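Beta-N-acetylhexosaminidase (Thermotoga neapolitana, PDB 5BZA) is a thermostable family 3 glycoside hydrolase that acts as a beta-N-acetylglucosaminidase, probably cleaving terminal non-reducing N-acetylhexosamine residues from beta-linked hexosaminides. Local coordinates at the interface of chains A and B. Numbering follows the deposited sequence. Chains: chain A/B, Beta-N-acetylhexosaminidase.

The three contacts form one continuous patch between two copies of the enzyme. The C-alpha centres of contact 1 and contact 2 lie about 9 Å apart, as do those of contact 1 and contact 3, while about 10 Å separates contact 2 from contact 3. A:Pro79 belongs to all three; contacts 1 and 2 also share A:Phe78, contacts 2 and 3 A:Ala83, and contacts 1 and 3 B:Ser449. Contact 1 is polar, contact 2 apolar, contact 3 mixed. The two-fold repeats each with the chains exchanged. The pair may be the biological dimer, but the structure alone does not show it.

Contact 1: the interface of chains A and B. Residues chain A 67, 70, 77-79; chain B 42, 449, 451.
A:Gly67, whose carbonyl receives the ammonium group of B:Lys451, has a positive phi (69°) with psi near -122°, a combination that glycine adopts far more readily than residues with a CB. It belongs to the N-terminal glycoside hydrolase family 3 region, in the loop after strand 59-62. B:Lys451 suits its place because its long chain, bent at chi2, carries the charge across to this loop. CG reaches A:Pro79 CA (3.7 Å), CE passes A:Gly67 CA, and NZ donates to A:Gly67 O (3.0 Å), approaching from above the carbonyl plane. NZ also forms a salt bridge with A:Glu70 OE1 (3.3 Å), weak as a hydrogen bond, the two side chains sliding past each other in opposite directions. The A:Glu70 carboxylate is itself held from within its chain: the hydroxyl A:Ser77 OG donates to the syn lone pair of OE1 (2.5 Å), and the backbone A:Phe78 N to that of OE2 (2.7 Å). A:Ser77 OG is anti to the backbone N (chi1 -174°), which turns the hydroxyl towards A:Glu70. The amide A:Ser77 N donates across to B:Glu42 OE1 (3.2 Å), from above the carboxylate plane. B:Glu42 begins helix 42-54, and its extended chain beyond CG reaches the partner. B:Ser449 OG donates to A:Pro79 O (2.8 Å) in the carbonyl plane, on a lone pair, while accepting from B:Lys451 N (3.0 Å).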
loop_
_atom_site.group_PDB
_atom_site.type_symbol
_atom_site.label_atom_id
_atom_site.label_comp_id
_atom_site.label_asym_id
_atom_site.label_seq_id
_atom_site.Cartn_x
_atom_site.Cartn_y
_atom_site.Cartn_z
ATOM N N GLY A 67 8.265 -5.690 9.577
ATOM C CA GLY A 67 8.847 -7.002 9.771
ATOM C C GLY A 67 7.785 -8.046 10.005
ATOM O O GLY A 67 6.867 -8.207 9.196
ATOM N N GLU A 70 2.946 -7.430 10.126
ATOM C CA GLU A 70 2.569 -6.438 9.106
ATOM C C GLU A 70 1.122 -6.661 8.685
ATOM O O GLU A 70 0.749 -7.762 8.286
ATOM C CB GLU A 70 3.514 -6.502 7.905
ATOM C CG GLU A 70 4.807 -5.743 8.168
ATOM C CD GLU A 70 5.853 -5.888 7.081
ATOM O OE1 GLU A 70 5.777 -6.849 6.303
ATOM O OE2 GLU A 70 6.788 -5.057 7.029
ATOM N N SER A 77 6.802 -3.489 2.967
ATOM C CA SER A 77 7.259 -4.468 3.935
ATOM C C SER A 77 8.715 -4.160 4.347
ATOM O O SER A 77 9.521 -3.690 3.540
ATOM C CB SER A 77 7.086 -5.868 3.366
ATOM O OG SER A 77 7.396 -6.813 4.366
ATOM N N PHE A 78 9.018 -4.366 5.636
ATOM C CA PHE A 78 10.291 -3.976 6.248
ATOM C C PHE A 78 10.967 -5.217 6.859
ATOM O O PHE A 78 10.270 -6.112 7.316
ATOM C CB PHE A 78 9.999 -2.876 7.294
ATOM C CG PHE A 78 11.216 -2.249 7.922
ATOM C CD1 PHE A 78 12.120 -1.523 7.170
ATOM C CD2 PHE A 78 11.413 -2.347 9.296
ATOM C CE1 PHE A 78 13.237 -0.929 7.764
ATOM C CE2 PHE A 78 12.543 -1.770 9.913
ATOM C CZ PHE A 78 13.446 -1.056 9.164
ATOM N N PRO A 79 12.317 -5.313 6.796
ATOM C CA PRO A 79 13.017 -6.458 7.412
ATOM C C PRO A 79 12.651 -6.680 8.876
ATOM O O PRO A 79 12.566 -7.839 9.266
ATOM C CB PRO A 79 14.499 -6.091 7.256
ATOM C CG PRO A 79 14.531 -5.246 6.059
ATOM C CD PRO A 79 13.256 -4.449 6.064
ATOM N N GLU B 42 8.175 -6.500 -4.753
ATOM C CA GLU B 42 8.536 -5.420 -3.841
ATOM C C GLU B 42 10.028 -5.365 -3.565
ATOM O O GLU B 42 10.583 -4.273 -3.513
ATOM C CB GLU B 42 7.755 -5.521 -2.549
ATOM C CG GLU B 42 7.985 -4.319 -1.635
ATOM C CD GLU B 42 7.045 -4.328 -0.464
ATOM O OE1 GLU B 42 7.138 -5.278 0.353
ATOM O OE2 GLU B 42 6.195 -3.404 -0.380
ATOM N N SER B 449 16.360 -11.488 9.126
ATOM C CA SER B 449 15.003 -11.325 8.624
ATOM C C SER B 449 14.591 -12.416 7.623
ATOM O O SER B 449 15.409 -12.911 6.864
ATOM C CB SER B 449 14.853 -9.951 7.948
ATOM O OG SER B 449 13.532 -9.816 7.462
ATOM N N LYS B 451 12.445 -11.625 5.326
ATOM C CA LYS B 451 11.893 -10.846 4.208
ATOM C C LYS B 451 12.600 -11.029 2.871
ATOM O O LYS B 451 13.845 -11.141 2.807
ATOM C CB LYS B 451 11.890 -9.345 4.509
ATOM C CG LYS B 451 10.976 -8.941 5.589
ATOM C CD LYS B 451 9.621 -9.592 5.453
ATOM C CE LYS B 451 8.709 -8.977 6.453
ATOM N NZ LYS B 451 7.446 -9.716 6.656
#

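Contact 2: the interface of chains A and B. Residues chain A 78-79, 83-84, 87, 91, 95; chain B 324, 327-328, 331.
Apolar packing carries most of this face, where A:Phe91 of helix 89-106 and B:Val328 of helix 323-331 hide the most surface. The branches of B:Val328 divide the work: CG1, anti to the backbone N (chi1 162°), points at the A:Phe78 ring (CZ, 4.0 Å), while CG2 reaches A:Phe91 CB (3.6 Å). A compact forked side chain suits a slot between two aromatic residues. The A:Phe78 ring is backed within its own chain by A:Tyr95, whose CG sits over its centre. B:Leu324 CD1 touches A:Tyr95 CB (3.7 Å), and A:Val87 CG2 meets B:Arg331 CB (3.6 Å), the two side chains crossing at about a right angle.

Contacts of the aromatic ring with charged residues form a second kind. The methylene B:Glu327 CG lies over the rim of one A:Phe91 face, 3.5 Å from CZ, the two side chains crossing obliquely. A:Phe91 CE2 stands over the centre of one face of the B:Arg331 guanidinium, the planes 59° apart.

The ionic interaction is within chain B. B:Glu327, which contributes to a cadmium site in this crystal, accepts from B:Arg331 on the helix's next turn. This salt bridge helps hold the guanidinium with one face towards A:Phe91 CE2: B:Glu327 OE2, 9° out of the guanidinium plane, takes B:Arg331 NH1 on its anti lone pair at 2.5 Å.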
loop_
_atom_site.group_PDB
_atom_site.type_symbol
_atom_site.label_atom_id
_atom_site.label_comp_id
_atom_site.label_asym_id
_atom_site.label_seq_id
_atom_site.Cartn_x
_atom_site.Cartn_y
_atom_site.Cartn_z
ATOM N N PHE A 78 9.018 -4.366 5.636
ATOM C CA PHE A 78 10.291 -3.976 6.248
ATOM C C PHE A 78 10.967 -5.217 6.859
ATOM O O PHE A 78 10.270 -6.112 7.316
ATOM C CB PHE A 78 9.999 -2.876 7.294
ATOM C CG PHE A 78 11.216 -2.249 7.922
ATOM C CD1 PHE A 78 12.120 -1.523 7.170
ATOM C CD2 PHE A 78 11.413 -2.347 9.296
ATOM C CE1 PHE A 78 13.237 -0.929 7.764
ATOM C CE2 PHE A 78 12.543 -1.770 9.913
ATOM C CZ PHE A 78 13.446 -1.056 9.164
ATOM N N PRO A 79 12.317 -5.313 6.796
ATOM C CA PRO A 79 13.017 -6.458 7.412
ATOM C C PRO A 79 12.651 -6.680 8.876
ATOM O O PRO A 79 12.566 -7.839 9.266
ATOM C CB PRO A 79 14.499 -6.091 7.256
ATOM C CG PRO A 79 14.531 -5.246 6.059
ATOM C CD PRO A 79 13.256 -4.449 6.064
ATOM N N ALA A 83 16.778 -6.830 12.208
ATOM C CA ALA A 83 17.600 -6.265 11.143
ATOM C C ALA A 83 17.858 -4.782 11.384
ATOM O O ALA A 83 18.980 -4.296 11.192
ATOM C CB ALA A 83 16.932 -6.480 9.781
ATOM N N ALA A 84 16.832 -4.041 11.800
ATOM C CA ALA A 84 17.044 -2.599 12.041
ATOM C C ALA A 84 18.109 -2.344 13.124
ATOM O O ALA A 84 18.933 -1.422 12.993
ATOM C CB ALA A 84 15.734 -1.920 12.424
ATOM N N VAL A 87 21.638 -1.856 12.455
ATOM C CA VAL A 87 21.946 -0.753 11.526
ATOM C C VAL A 87 21.872 0.620 12.198
ATOM O O VAL A 87 21.233 0.773 13.237
ATOM C CB VAL A 87 20.992 -0.836 10.268
ATOM C CG1 VAL A 87 21.128 0.313 9.373
ATOM C CG2 VAL A 87 21.294 -2.098 9.487
ATOM N N PHE A 91 18.138 5.084 10.165
ATOM C CA PHE A 91 17.339 4.306 9.262
ATOM C C PHE A 91 16.041 3.875 9.870
ATOM O O PHE A 91 15.029 3.913 9.189
ATOM C CB PHE A 91 18.119 3.101 8.739
ATOM C CG PHE A 91 19.097 3.472 7.663
ATOM C CD1 PHE A 91 18.639 3.749 6.360
ATOM C CD2 PHE A 91 20.451 3.602 7.935
ATOM C CE1 PHE A 91 19.514 4.113 5.353
ATOM C CE2 PHE A 91 21.335 3.978 6.932
ATOM C CZ PHE A 91 20.861 4.232 5.630
ATOM N N TYR A 95 12.392 4.849 8.438
ATOM C CA TYR A 95 11.392 3.836 8.151
ATOM C C TYR A 95 10.116 4.219 8.868
ATOM O O TYR A 95 9.032 4.201 8.292
ATOM C CB TYR A 95 11.842 2.404 8.532
ATOM C CG TYR A 95 10.638 1.509 8.696
ATOM C CD1 TYR A 95 9.865 1.169 7.583
ATOM C CD2 TYR A 95 10.214 1.065 9.966
ATOM C CE1 TYR A 95 8.732 0.419 7.693
ATOM C CE2 TYR A 95 9.062 0.295 10.075
ATOM C CZ TYR A 95 8.333 -0.040 8.906
ATOM O OH TYR A 95 7.173 -0.807 8.936
ATOM N N LEU B 324 15.368 3.086 1.398
ATOM C CA LEU B 324 16.025 2.953 2.682
ATOM C C LEU B 324 15.822 1.523 3.186
ATOM O O LEU B 324 16.704 0.943 3.851
ATOM C CB LEU B 324 15.475 3.997 3.676
ATOM C CG LEU B 324 14.027 3.818 4.134
ATOM C CD1 LEU B 324 13.886 2.994 5.472
ATOM C CD2 LEU B 324 13.301 5.174 4.179
ATOM N N GLU B 327 18.294 -0.584 1.865
ATOM C CA GLU B 327 19.547 -0.250 2.502
ATOM C C GLU B 327 19.683 -0.986 3.838
ATOM O O GLU B 327 20.730 -1.575 4.138
ATOM C CB GLU B 327 19.637 1.253 2.713
ATOM C CG GLU B 327 20.950 1.696 3.270
ATOM C CD GLU B 327 22.062 1.611 2.278
ATOM O OE1 GLU B 327 21.811 1.160 1.128
ATOM O OE2 GLU B 327 23.204 1.951 2.671
ATOM N N VAL B 328 18.601 -0.978 4.611
ATOM C CA VAL B 328 18.610 -1.610 5.926
ATOM C C VAL B 328 18.879 -3.079 5.691
ATOM O O VAL B 328 19.758 -3.673 6.357
ATOM C CB VAL B 328 17.252 -1.379 6.671
ATOM C CG1 VAL B 328 17.024 -2.351 7.823
ATOM C CG2 VAL B 328 17.150 0.070 7.152
ATOM N N ARG B 331 22.437 -3.778 5.034
ATOM C CA ARG B 331 23.466 -3.559 6.034
ATOM C C ARG B 331 23.358 -4.587 7.205
ATOM O O ARG B 331 24.294 -4.797 7.959
ATOM C CB ARG B 331 23.355 -2.096 6.489
ATOM C CG ARG B 331 24.063 -1.182 5.507
ATOM C CD ARG B 331 23.484 0.201 5.381
ATOM N NE ARG B 331 24.065 1.175 6.273
ATOM C CZ ARG B 331 24.482 2.386 5.921
ATOM N NH1 ARG B 331 24.384 2.803 4.669
ATOM N NH2 ARG B 331 24.996 3.186 6.838
#

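Contact 3: the interface of chains A and B. Residues chain A 79, 82-83, 129; chain B 332, 430-431, 447-449.
B:His448, in the loop before helix 452-463 of the family's C-terminal region, lies against A:Ala83 and A:Leu82 of the short helix 81-85. Its CB meets the backbone of A:Ala83, with CA at 3.6 Å, an approach that a residue as small as alanine permits. CG is anti to the carbonyl carbon (chi1 -60°), which swings the imidazole past the helix. On the ring, CD2 touches A:Leu82 CD2 (4.0 Å), the two side chains crossing at about a right angle. On the other branch, ND1 donates to B:Ala332 O (2.5 Å); this acceptor lies in the imidazole plane, so the bond fixes the ring's rotation. B:Ala332 both positions the imidazole through its carbonyl and touches A:Ala83 with its methyl (3.8 Å between the two CB atoms). In another crystal of this enzyme B:His448 takes part in a zinc site.

The backbone of B:His448 has a positive phi (67°), and its carbonyl O lies 3.3 Å from the methyl A:Leu129 CD2. The other branch of A:Leu129, CD1, lies over the face of the B:Arg431 guanidinium, 4.0 Å from NE, the side chains crossing at about a right angle. The backbone O of B:Arg431 faces A:Leu82 CD2. Branched leucine can serve both neighbours at once. Within chain B, the B:Ser449 backbone is braced by its own loop: the hydroxyl B:Thr447 OG1 donates to B:Ser449 O at 2.8 Å, tilted 24° from the carbonyl plane.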
loop_
_atom_site.group_PDB
_atom_site.type_symbol
_atom_site.label_atom_id
_atom_site.label_comp_id
_atom_site.label_asym_id
_atom_site.label_seq_id
_atom_site.Cartn_x
_atom_site.Cartn_y
_atom_site.Cartn_z
ATOM N N PRO A 79 12.317 -5.313 6.796
ATOM C CA PRO A 79 13.017 -6.458 7.412
ATOM C C PRO A 79 12.651 -6.680 8.876
ATOM O O PRO A 79 12.566 -7.839 9.266
ATOM C CB PRO A 79 14.499 -6.091 7.256
ATOM C CG PRO A 79 14.531 -5.246 6.059
ATOM C CD PRO A 79 13.256 -4.449 6.064
ATOM N N LEU A 82 14.886 -6.549 14.336
ATOM C CA LEU A 82 16.162 -7.249 14.524
ATOM C C LEU A 82 17.200 -6.823 13.475
ATOM O O LEU A 82 18.361 -6.495 13.797
ATOM C CB LEU A 82 15.950 -8.765 14.468
ATOM C CG LEU A 82 17.223 -9.540 14.830
ATOM C CD1 LEU A 82 17.594 -9.344 16.316
ATOM C CD2 LEU A 82 17.096 -11.041 14.450
ATOM N N ALA A 83 16.778 -6.830 12.208
ATOM C CA ALA A 83 17.600 -6.265 11.143
ATOM C C ALA A 83 17.858 -4.782 11.384
ATOM O O ALA A 83 18.980 -4.296 11.192
ATOM C CB ALA A 83 16.932 -6.480 9.781
ATOM N N LEU A 129 12.336 -11.689 16.320
ATOM C CA LEU A 129 12.386 -10.814 15.140
ATOM C C LEU A 129 11.801 -9.438 15.444
ATOM O O LEU A 129 12.254 -8.427 14.900
ATOM C CB LEU A 129 11.622 -11.428 13.939
ATOM C CG LEU A 129 12.354 -12.312 12.912
ATOM C CD1 LEU A 129 11.463 -12.629 11.723
ATOM C CD2 LEU A 129 13.639 -11.697 12.427
ATOM N N ALA B 332 22.228 -5.288 7.299
ATOM C CA ALA B 332 22.036 -6.244 8.376
ATOM C C ALA B 332 22.508 -7.645 8.007
ATOM O O ALA B 332 22.282 -8.618 8.757
ATOM C CB ALA B 332 20.588 -6.286 8.784
ATOM N N ILE B 430 17.948 -17.245 9.137
ATOM C CA ILE B 430 17.038 -16.180 8.754
ATOM C C ILE B 430 16.053 -15.711 9.818
ATOM O O ILE B 430 15.369 -14.721 9.613
ATOM C CB ILE B 430 16.253 -16.573 7.479
ATOM C CG1 ILE B 430 15.343 -17.776 7.723
ATOM C CG2 ILE B 430 17.219 -16.806 6.332
ATOM C CD1 ILE B 430 14.451 -18.075 6.508
ATOM N N ARG B 431 15.931 -16.450 10.918
ATOM C CA ARG B 431 15.126 -15.988 12.050
ATOM C C ARG B 431 16.015 -15.719 13.244
ATOM O O ARG B 431 16.598 -14.645 13.365
ATOM C CB ARG B 431 14.050 -16.984 12.431
ATOM C CG ARG B 431 12.930 -16.980 11.493
ATOM C CD ARG B 431 11.682 -17.276 12.220
ATOM N NE ARG B 431 11.538 -16.272 13.268
ATOM C CZ ARG B 431 10.389 -15.979 13.864
ATOM N NH1 ARG B 431 9.268 -16.588 13.480
ATOM N NH2 ARG B 431 10.357 -15.068 14.831
ATOM N N THR B 447 20.863 -13.140 8.078
ATOM C CA THR B 447 20.088 -12.075 7.425
ATOM C C THR B 447 19.366 -11.147 8.385
ATOM O O THR B 447 19.079 -10.011 8.038
ATOM C CB THR B 447 19.040 -12.636 6.442
ATOM O OG1 THR B 447 18.096 -13.474 7.137
ATOM C CG2 THR B 447 19.720 -13.390 5.333
ATOM N N HIS B 448 19.042 -11.675 9.565
ATOM C CA HIS B 448 18.245 -11.019 10.600
ATOM C C HIS B 448 16.788 -10.802 10.191
ATOM O O HIS B 448 16.050 -10.084 10.879
ATOM C CB HIS B 448 18.865 -9.685 11.035
ATOM C CG HIS B 448 20.245 -9.819 11.601
ATOM N ND1 HIS B 448 21.380 -9.515 10.881
ATOM C CD2 HIS B 448 20.673 -10.275 12.807
ATOM C CE1 HIS B 448 22.449 -9.736 11.631
ATOM N NE2 HIS B 448 22.046 -10.211 12.792
ATOM N N SER B 449 16.360 -11.488 9.126
ATOM C CA SER B 449 15.003 -11.325 8.624
ATOM C C SER B 449 14.591 -12.416 7.623
ATOM O O SER B 449 15.409 -12.911 6.864
ATOM C CB SER B 449 14.853 -9.951 7.948
ATOM O OG SER B 449 13.532 -9.816 7.462
#